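Local coordinates for protein flavin reductase (PDB 5CHO) that probably reduces flavin with a nicotinamide cofactor and supplies it to the halogenase partner of a bacterial two-component tryptophan halogenase, at residues V78-E81 with C82-M86; R141-L144 with A145-E148. One frame throughout, in Å; residues are numbered along the deposited sequence.

Contact 1 (V78-E81 with C82-M86); sequences VCVE and CDAAM. With FAD (flavin-adenine dinucleotide), chain I.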
ATOM      1  N   VAL A  78       3.343  -2.252  -7.527  1.00 28.52           N
ATOM      2  CA  VAL A  78       2.611  -3.407  -7.027  1.00 29.86           C
ATOM      3  C   VAL A  78       3.622  -4.484  -6.681  1.00 26.71           C
ATOM      4  O   VAL A  78       4.679  -4.561  -7.307  1.00 31.83           O
ATOM      5  CB  VAL A  78       1.610  -3.965  -8.061  1.00 28.43           C
ATOM      6  CG1 VAL A  78       0.494  -2.964  -8.339  1.00 30.73           C
ATOM      7  CG2 VAL A  78       2.329  -4.342  -9.356  1.00 35.18           C
ATOM      8  N   CYS A  79       3.308  -5.307  -5.685  1.00 27.58           N
ATOM      9  CA  CYS A  79       4.177  -6.420  -5.320  1.00 25.78           C
ATOM     10  C   CYS A  79       3.550  -7.729  -5.771  1.00 32.49           C
ATOM     11  O   CYS A  79       2.427  -8.053  -5.385  1.00 30.05           O
ATOM     12  CB  CYS A  79       4.433  -6.443  -3.816  1.00 28.34           C
ATOM     13  SG  CYS A  79       5.112  -4.900  -3.175  1.00 33.57           S
ATOM     14  N   VAL A  80       4.281  -8.477  -6.591  1.00 29.84           N
ATOM     15  CA  VAL A  80       3.775  -9.726  -7.144  1.00 25.96           C
ATOM     16  C   VAL A  80       4.679 -10.901  -6.789  1.00 29.12           C
ATOM     17  O   VAL A  80       5.893 -10.865  -6.997  1.00 30.97           O
ATOM     18  CB  VAL A  80       3.622  -9.634  -8.676  1.00 32.48           C
ATOM     19  CG1 VAL A  80       2.990 -10.905  -9.231  1.00 29.77           C
ATOM     20  CG2 VAL A  80       2.789  -8.418  -9.038  1.00 26.86           C
ATOM     21  N   GLU A  81       4.050 -11.930  -6.233  1.00 24.46           N
ATOM     22  CA  GLU A  81       4.688 -13.198  -5.901  1.00 30.42           C
ATOM     23  C   GLU A  81       5.538 -13.733  -7.048  1.00 29.76           C
ATOM     24  O   GLU A  81       5.116 -13.700  -8.201  1.00 26.49           O
ATOM     25  CB  GLU A  81       3.609 -14.218  -5.544  1.00 34.97           C
ATOM     26  CG  GLU A  81       3.977 -15.207  -4.470  1.00 40.65           C
ATOM     27  CD  GLU A  81       2.959 -16.321  -4.374  1.00 48.04           C
ATOM     28  OE1 GLU A  81       1.748 -16.027  -4.470  1.00 44.14           O
ATOM     29  OE2 GLU A  81       3.365 -17.490  -4.210  1.00 45.72           O
ATOM     30  N   CYS A  82       6.737 -14.214  -6.730  1.00 32.27           N
ATOM     31  CA  CYS A  82       7.647 -14.726  -7.749  1.00 36.68           C
ATOM     32  C   CYS A  82       7.036 -15.908  -8.496  1.00 38.36           C
ATOM     33  O   CYS A  82       7.200 -16.032  -9.708  1.00 40.58           O
ATOM     34  CB  CYS A  82       8.985 -15.134  -7.132  1.00 38.03           C
ATOM     35  SG  CYS A  82      10.164 -13.756  -6.951  1.00 47.44           S
ATOM     36  N   ASP A  83       6.338 -16.773  -7.765  1.00 36.40           N
ATOM     37  CA  ASP A  83       5.739 -17.969  -8.346  1.00 37.79           C
ATOM     38  C   ASP A  83       4.408 -17.720  -9.048  1.00 37.10           C
ATOM     39  O   ASP A  83       3.831 -18.645  -9.625  1.00 37.91           O
ATOM     40  CB  ASP A  83       5.506 -19.014  -7.254  1.00 47.13           C
ATOM     41  CG  ASP A  83       6.779 -19.412  -6.542  1.00 59.15           C
ATOM     42  OD1 ASP A  83       7.869 -19.240  -7.127  1.00 54.70           O
ATOM     43  OD2 ASP A  83       6.690 -19.891  -5.391  1.00 65.55           O
ATOM     44  N   ALA A  84       3.923 -16.483  -9.018  1.00 34.69           N
ATOM     45  CA  ALA A  84       2.646 -16.174  -9.643  1.00 28.24           C
ATOM     46  C   ALA A  84       2.822 -15.924 -11.130  1.00 29.61           C
ATOM     47  O   ALA A  84       3.840 -15.390 -11.563  1.00 36.69           O
ATOM     48  CB  ALA A  84       2.003 -14.971  -8.963  1.00 28.85           C
ATOM     49  N   ALA A  85       1.813 -16.306 -11.904  1.00 24.19           N
ATOM     50  CA  ALA A  85       1.868 -16.193 -13.353  1.00 29.63           C
ATOM     51  C   ALA A  85       2.000 -14.742 -13.809  1.00 32.98           C
ATOM     52  O   ALA A  85       2.648 -14.461 -14.820  1.00 34.92           O
ATOM     53  CB  ALA A  85       0.635 -16.837 -13.974  1.00 27.60           C
ATOM     54  N   MET A  86       1.379 -13.820 -13.080  1.00 28.92           N
ATOM     55  CA  MET A  86       1.420 -12.414 -13.470  1.00 31.02           C
ATOM     56  C   MET A  86       2.844 -11.867 -13.396  1.00 29.33           C
ATOM     57  O   MET A  86       3.191 -10.938 -14.119  1.00 32.15           O
ATOM     58  CB  MET A  86       0.487 -11.570 -12.596  1.00 26.45           C
ATOM     59  CG  MET A  86       0.392 -10.119 -13.048  1.00 28.60           C
ATOM     60  SD  MET A  86      -0.224  -9.956 -14.737  1.00 35.85           S
ATOM     61  CE  MET A  86      -1.986 -10.111 -14.497  1.00 27.97           C
TER
HETATM   62  PA  FAD I 201      -0.983 -17.876  -9.939  1.00 31.01           P
HETATM   63  O1A FAD I 201      -0.498 -18.590 -11.169  1.00 34.63           O
HETATM   64  O2A FAD I 201      -2.438 -18.072  -9.763  1.00 27.38           O
HETATM   65  O5B FAD I 201      -0.227 -18.457  -8.631  1.00 30.03           O
HETATM   66  C5B FAD I 201      -0.628 -17.969  -7.345  1.00 33.66           C
HETATM   67  C4B FAD I 201      -0.033 -18.879  -6.208  1.00 41.00           C
HETATM   68  O4B FAD I 201      -0.625 -20.023  -6.223  1.00 40.43           O
HETATM   69  C3B FAD I 201       1.443 -19.149  -6.474  1.00 42.83           C
HETATM   70  O3B FAD I 201       2.175 -19.109  -5.297  1.00 42.68           O
HETATM   71  C2B FAD I 201       1.489 -20.549  -7.082  1.00 41.54           C
HETATM   72  O2B FAD I 201       2.710 -21.313  -6.571  1.00 50.30           O
HETATM   73  C1B FAD I 201       0.428 -21.148  -6.670  1.00 40.09           C
HETATM   74  N9A FAD I 201      -0.131 -21.916  -7.722  1.00 43.22           N
HETATM   75  C8A FAD I 201      -1.164 -21.577  -8.531  1.00 41.41           C
HETATM   76  N7A FAD I 201      -1.366 -22.600  -9.399  1.00 41.25           N
HETATM   77  C5A FAD I 201      -0.455 -23.567  -9.126  1.00 53.77           C
HETATM   78  C6A FAD I 201      -0.207 -24.806  -9.699  1.00 58.51           C
HETATM   79  N6A FAD I 201      -0.821 -25.553 -10.786  1.00 47.77           N
HETATM   80  N1A FAD I 201       0.787 -25.587  -9.216  1.00 52.62           N
HETATM   81  C2A FAD I 201       1.556 -25.158  -8.166  1.00 54.39           C
HETATM   82  N3A FAD I 201       1.321 -23.932  -7.602  1.00 55.34           N
HETATM   83  C4A FAD I 201       0.311 -23.141  -8.086  1.00 48.90           C
HETATM   84  N1  FAD I 201      -0.912 -11.682  -4.791  1.00 27.54           N
HETATM   85  C2  FAD I 201       0.335 -10.972  -5.075  1.00 26.17           C
HETATM   86  O2  FAD I 201       1.273 -11.559  -5.626  1.00 28.34           O
HETATM   87  N3  FAD I 201       0.478  -9.570  -4.697  1.00 29.05           N
HETATM   88  C4  FAD I 201      -0.605  -8.898  -4.055  1.00 28.74           C
HETATM   89  O4  FAD I 201      -0.488  -7.792  -3.763  1.00 27.36           O
HETATM   90  C4X FAD I 201      -1.876  -9.638  -3.770  1.00 27.23           C
HETATM   91  N5  FAD I 201      -2.975  -8.986  -3.125  1.00 23.93           N
HETATM   92  C5X FAD I 201      -4.236  -9.720  -2.855  1.00 24.35           C
HETATM   93  C6  FAD I 201      -5.331  -9.069  -2.214  1.00 24.89           C
HETATM   94  C7  FAD I 201      -6.517  -9.772  -1.956  1.00 27.08           C
HETATM   95  C7M FAD I 201      -7.484  -8.767  -1.260  1.00 19.88           C
HETATM   96  C8  FAD I 201      -6.611 -11.112  -2.340  1.00 24.51           C
HETATM   97  C8M FAD I 201      -7.985 -11.780  -1.999  1.00 21.15           C
HETATM   98  C9  FAD I 201      -5.533 -11.745  -2.970  1.00 26.81           C
HETATM   99  C9A FAD I 201      -4.339 -11.056  -3.227  1.00 23.30           C
HETATM  100  N10 FAD I 201      -3.225 -11.735  -3.886  1.00 25.96           N
HETATM  101  C10 FAD I 201      -1.997 -11.011  -4.149  1.00 24.24           C
HETATM  102  C1' FAD I 201      -3.315 -13.169  -4.289  1.00 23.82           C
HETATM  103  C2' FAD I 201      -3.430 -13.289  -5.821  1.00 22.46           C
HETATM  104  O2' FAD I 201      -4.524 -12.542  -6.259  1.00 23.40           O
HETATM  105  C3' FAD I 201      -3.616 -14.747  -6.166  1.00 22.29           C
HETATM  106  O3' FAD I 201      -2.475 -15.456  -5.794  1.00 22.37           O
HETATM  107  C4' FAD I 201      -3.853 -14.922  -7.670  1.00 25.43           C
HETATM  108  O4' FAD I 201      -4.289 -16.197  -7.911  1.00 28.03           O
HETATM  109  C5' FAD I 201      -2.537 -14.685  -8.439  1.00 25.24           C
HETATM  110  O5' FAD I 201      -2.762 -14.858  -9.833  1.00 29.13           O
HETATM  111  P   FAD I 201      -1.523 -15.267 -10.790  1.00 22.57           P
HETATM  112  O1P FAD I 201      -2.057 -15.880 -12.059  1.00 32.30           O
HETATM  113  O2P FAD I 201      -0.672 -14.031 -11.105  1.00 31.44           O
HETATM  114  O3P FAD I 201      -0.648 -16.325 -10.027  1.00 25.89           O
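Glu81 and Ala84 close a type I beta turn where strand 74-81 gives way to helix 85-93. Ala84 N donates to Glu81 O at 3.1 Å, with an N-H...O angle of 156°. The beta carbons follow the same fold-back, Glu81 CB lying 3.9 Å from Ala84 CB. One residue earlier, Val80 CG1, anti to the backbone N (chi1 -176°), packs against Ala84 CB and Met86 CB, 4.2 Å from each, while Met61 of strand 59-63 and Leu90 of helix 85-93 also pack against Val80. The Glu81 side chain, extended beyond CG, runs toward the ribose of the adenosine half of FAD, though the exact placement of its carboxylate is doubtful, because OE2 sits implausibly close to the ribose O3B. Backbone groups on both sides of the turn hold the cofactor. Cys79 O accepts from flavin N3, and Glu81 N gives an almost straight bond (177°) to flavin O2 at 2.9 Å, reading the pyrimidine edge of the isoalloxazine. Past the turn, Ala85 N donates to the bridging O3P and weakly to O1A, and Met86 N to O2P at 2.9 Å, so the diphosphate sits on backbone amides at the N-terminal end of helix 85-93, whose dipole would probably favour its negative charge. This strand-turn-helix corner is part of the flavin pocket of the FMN-binding flavin reductase fold.

Contact 2 (R141-L144 with A145-E148); sequences RGAL and AWFE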
ATOM      1  N   ARG A 141     -14.963  -2.284 -15.737  1.00 31.49           N
ATOM      2  CA  ARG A 141     -16.048  -1.318 -15.694  1.00 33.23           C
ATOM      3  C   ARG A 141     -16.645  -1.270 -14.290  1.00 33.77           C
ATOM      4  O   ARG A 141     -16.741  -2.296 -13.617  1.00 34.12           O
ATOM      5  CB  ARG A 141     -17.113  -1.695 -16.723  1.00 40.51           C
ATOM      6  CG  ARG A 141     -16.590  -1.668 -18.142  1.00 43.30           C
ATOM      7  CD  ARG A 141     -17.695  -1.630 -19.169  1.00 46.98           C
ATOM      8  NE  ARG A 141     -17.142  -1.621 -20.519  1.00 53.83           N
ATOM      9  CZ  ARG A 141     -16.734  -0.527 -21.156  1.00 59.42           C
ATOM     10  NH1 ARG A 141     -16.815   0.667 -20.577  1.00 57.27           N
ATOM     11  NH2 ARG A 141     -16.237  -0.626 -22.381  1.00 58.76           N
ATOM     12  N   GLY A 142     -17.037  -0.079 -13.849  1.00 35.69           N
ATOM     13  CA  GLY A 142     -17.604   0.091 -12.523  1.00 35.29           C
ATOM     14  C   GLY A 142     -16.553   0.330 -11.457  1.00 31.66           C
ATOM     15  O   GLY A 142     -16.888   0.527 -10.290  1.00 32.79           O
ATOM     16  N   ALA A 143     -15.283   0.303 -11.851  1.00 32.49           N
ATOM     17  CA  ALA A 143     -14.185   0.556 -10.920  1.00 32.65           C
ATOM     18  C   ALA A 143     -14.179   2.010 -10.459  1.00 34.10           C
ATOM     19  O   ALA A 143     -14.708   2.889 -11.141  1.00 34.80           O
ATOM     20  CB  ALA A 143     -12.852   0.201 -11.561  1.00 35.42           C
ATOM     21  N   LEU A 144     -13.580   2.253  -9.297  1.00 34.86           N
ATOM     22  CA  LEU A 144     -13.405   3.602  -8.779  1.00 30.36           C
ATOM     23  C   LEU A 144     -12.392   4.392  -9.604  1.00 36.66           C
ATOM     24  O   LEU A 144     -12.480   5.615  -9.688  1.00 35.75           O
ATOM     25  CB  LEU A 144     -12.971   3.553  -7.312  1.00 31.38           C
ATOM     26  CG  LEU A 144     -13.961   2.857  -6.371  1.00 32.13           C
ATOM     27  CD1 LEU A 144     -13.470   2.930  -4.930  1.00 26.54           C
ATOM     28  CD2 LEU A 144     -15.367   3.423  -6.512  1.00 30.98           C
ATOM     29  N   ALA A 145     -11.432   3.691 -10.203  1.00 33.41           N
ATOM     30  CA  ALA A 145     -10.389   4.343 -10.995  1.00 33.23           C
ATOM     31  C   ALA A 145      -9.665   3.371 -11.930  1.00 37.51           C
ATOM     32  O   ALA A 145      -9.625   2.167 -11.675  1.00 37.56           O
ATOM     33  CB  ALA A 145      -9.384   5.022 -10.071  1.00 36.84           C
ATOM     34  N   TRP A 146      -9.096   3.910 -13.007  1.00 36.66           N
ATOM     35  CA  TRP A 146      -8.267   3.144 -13.936  1.00 30.65           C
ATOM     36  C   TRP A 146      -6.862   3.726 -14.054  1.00 35.67           C
ATOM     37  O   TRP A 146      -6.679   4.941 -14.003  1.00 36.57           O
ATOM     38  CB  TRP A 146      -8.897   3.101 -15.334  1.00 36.51           C
ATOM     39  CG  TRP A 146     -10.127   2.251 -15.478  1.00 42.48           C
ATOM     40  CD1 TRP A 146     -10.567   1.274 -14.632  1.00 40.47           C
ATOM     41  CD2 TRP A 146     -11.067   2.296 -16.559  1.00 44.16           C
ATOM     42  NE1 TRP A 146     -11.726   0.713 -15.117  1.00 40.51           N
ATOM     43  CE2 TRP A 146     -12.055   1.326 -16.299  1.00 42.70           C
ATOM     44  CE3 TRP A 146     -11.171   3.067 -17.718  1.00 42.21           C
ATOM     45  CZ2 TRP A 146     -13.129   1.108 -17.158  1.00 46.87           C
ATOM     46  CZ3 TRP A 146     -12.235   2.851 -18.566  1.00 44.30           C
ATOM     47  CH2 TRP A 146     -13.200   1.881 -18.284  1.00 45.03           C
ATOM     48  N   PHE A 147      -5.874   2.845 -14.199  1.00 34.54           N
ATOM     49  CA  PHE A 147      -4.511   3.251 -14.526  1.00 29.63           C
ATOM     50  C   PHE A 147      -3.967   2.357 -15.630  1.00 34.82           C
ATOM     51  O   PHE A 147      -4.247   1.159 -15.651  1.00 35.29           O
ATOM     52  CB  PHE A 147      -3.563   3.159 -13.323  1.00 27.61           C
ATOM     53  CG  PHE A 147      -3.995   3.949 -12.121  1.00 33.34           C
ATOM     54  CD1 PHE A 147      -3.561   5.255 -11.928  1.00 35.89           C
ATOM     55  CD2 PHE A 147      -4.836   3.380 -11.177  1.00 29.61           C
ATOM     56  CE1 PHE A 147      -3.960   5.975 -10.813  1.00 29.79           C
ATOM     57  CE2 PHE A 147      -5.231   4.090 -10.062  1.00 30.94           C
ATOM     58  CZ  PHE A 147      -4.796   5.392  -9.882  1.00 33.68           C
ATOM     59  N   GLU A 148      -3.197   2.938 -16.544  1.00 34.06           N
ATOM     60  CA  GLU A 148      -2.349   2.157 -17.440  1.00 37.38           C
ATOM     61  C   GLU A 148      -0.905   2.518 -17.156  1.00 36.51           C
ATOM     62  O   GLU A 148      -0.582   3.687 -16.937  1.00 37.66           O
ATOM     63  CB  GLU A 148      -2.670   2.408 -18.915  1.00 37.00           C
ATOM     64  CG  GLU A 148      -4.057   1.985 -19.347  1.00 40.12           C
ATOM     65  CD  GLU A 148      -4.282   2.210 -20.829  1.00 46.33           C
ATOM     66  OE1 GLU A 148      -3.980   1.293 -21.621  1.00 46.97           O
ATOM     67  OE2 GLU A 148      -4.748   3.306 -21.206  1.00 48.22           O
TER
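A chi1 of -72° sets Trp146 CG anti to its carbonyl carbon, and with chi2 at -17° the indole leans back along the chain toward Ala143 and Arg141. It does so at the start of strand 145-157, in the antiparallel sheet of the flavin reductase domain, where the 141-144 loop arrives from strand 138-140. The pyrrole part of the ring takes the Ala143 methyl obliquely, CB lying 3.8 Å from Trp146 NE1 and 4.0 Å from Trp146 CD1. Farther out, the benzo part meets the loop backbone: Arg141 CA lies at the ring edge, near its plane, 4.1 Å from Trp146 CZ2. The Arg141 guanidinium passes obliquely near the indole, its NH1 4.4 Å from Trp146 CH2. Trp146 NE1 is hydrogen-bonded to Ala140 O, which ties the polar point of the indole to the end of strand 138-140, and His173 meets the ring edge-to-face. A leucine in place of Trp146 would probably leave Ala140 O without its indole donor and open a gap beside the Ala143 methyl and the Arg141 backbone. Leu144 points away from the strand, onto Val100 and Ala102, and Ala145 packs on Ser43 of the second subunit. Where the loop enters the strand, Ala143 CB also lies 3.8 Å from Ala145 O.

In the fold
Contacts 1 and 2 lie on opposite sides of the chain's centre, their own centres 21 Å apart and their nearest atoms about 9 Å apart, without touching. Both reach the same antiparallel sheet: strand 74-81 pairs with strand 160-172, which pairs in turn with strand 145-157. Only contact 1 meets the cofactor, sharing FAD with His59, Thr62, Asn64, Ser65, Arg117 and Arg119; in contact 2 the Leu144 side chain is about 14 Å from a bound FAD. Each also reaches the second subunit, contact 1 where Cys79 packs on Leu77 of that chain and contact 2 where Phe147 packs on its Ile40.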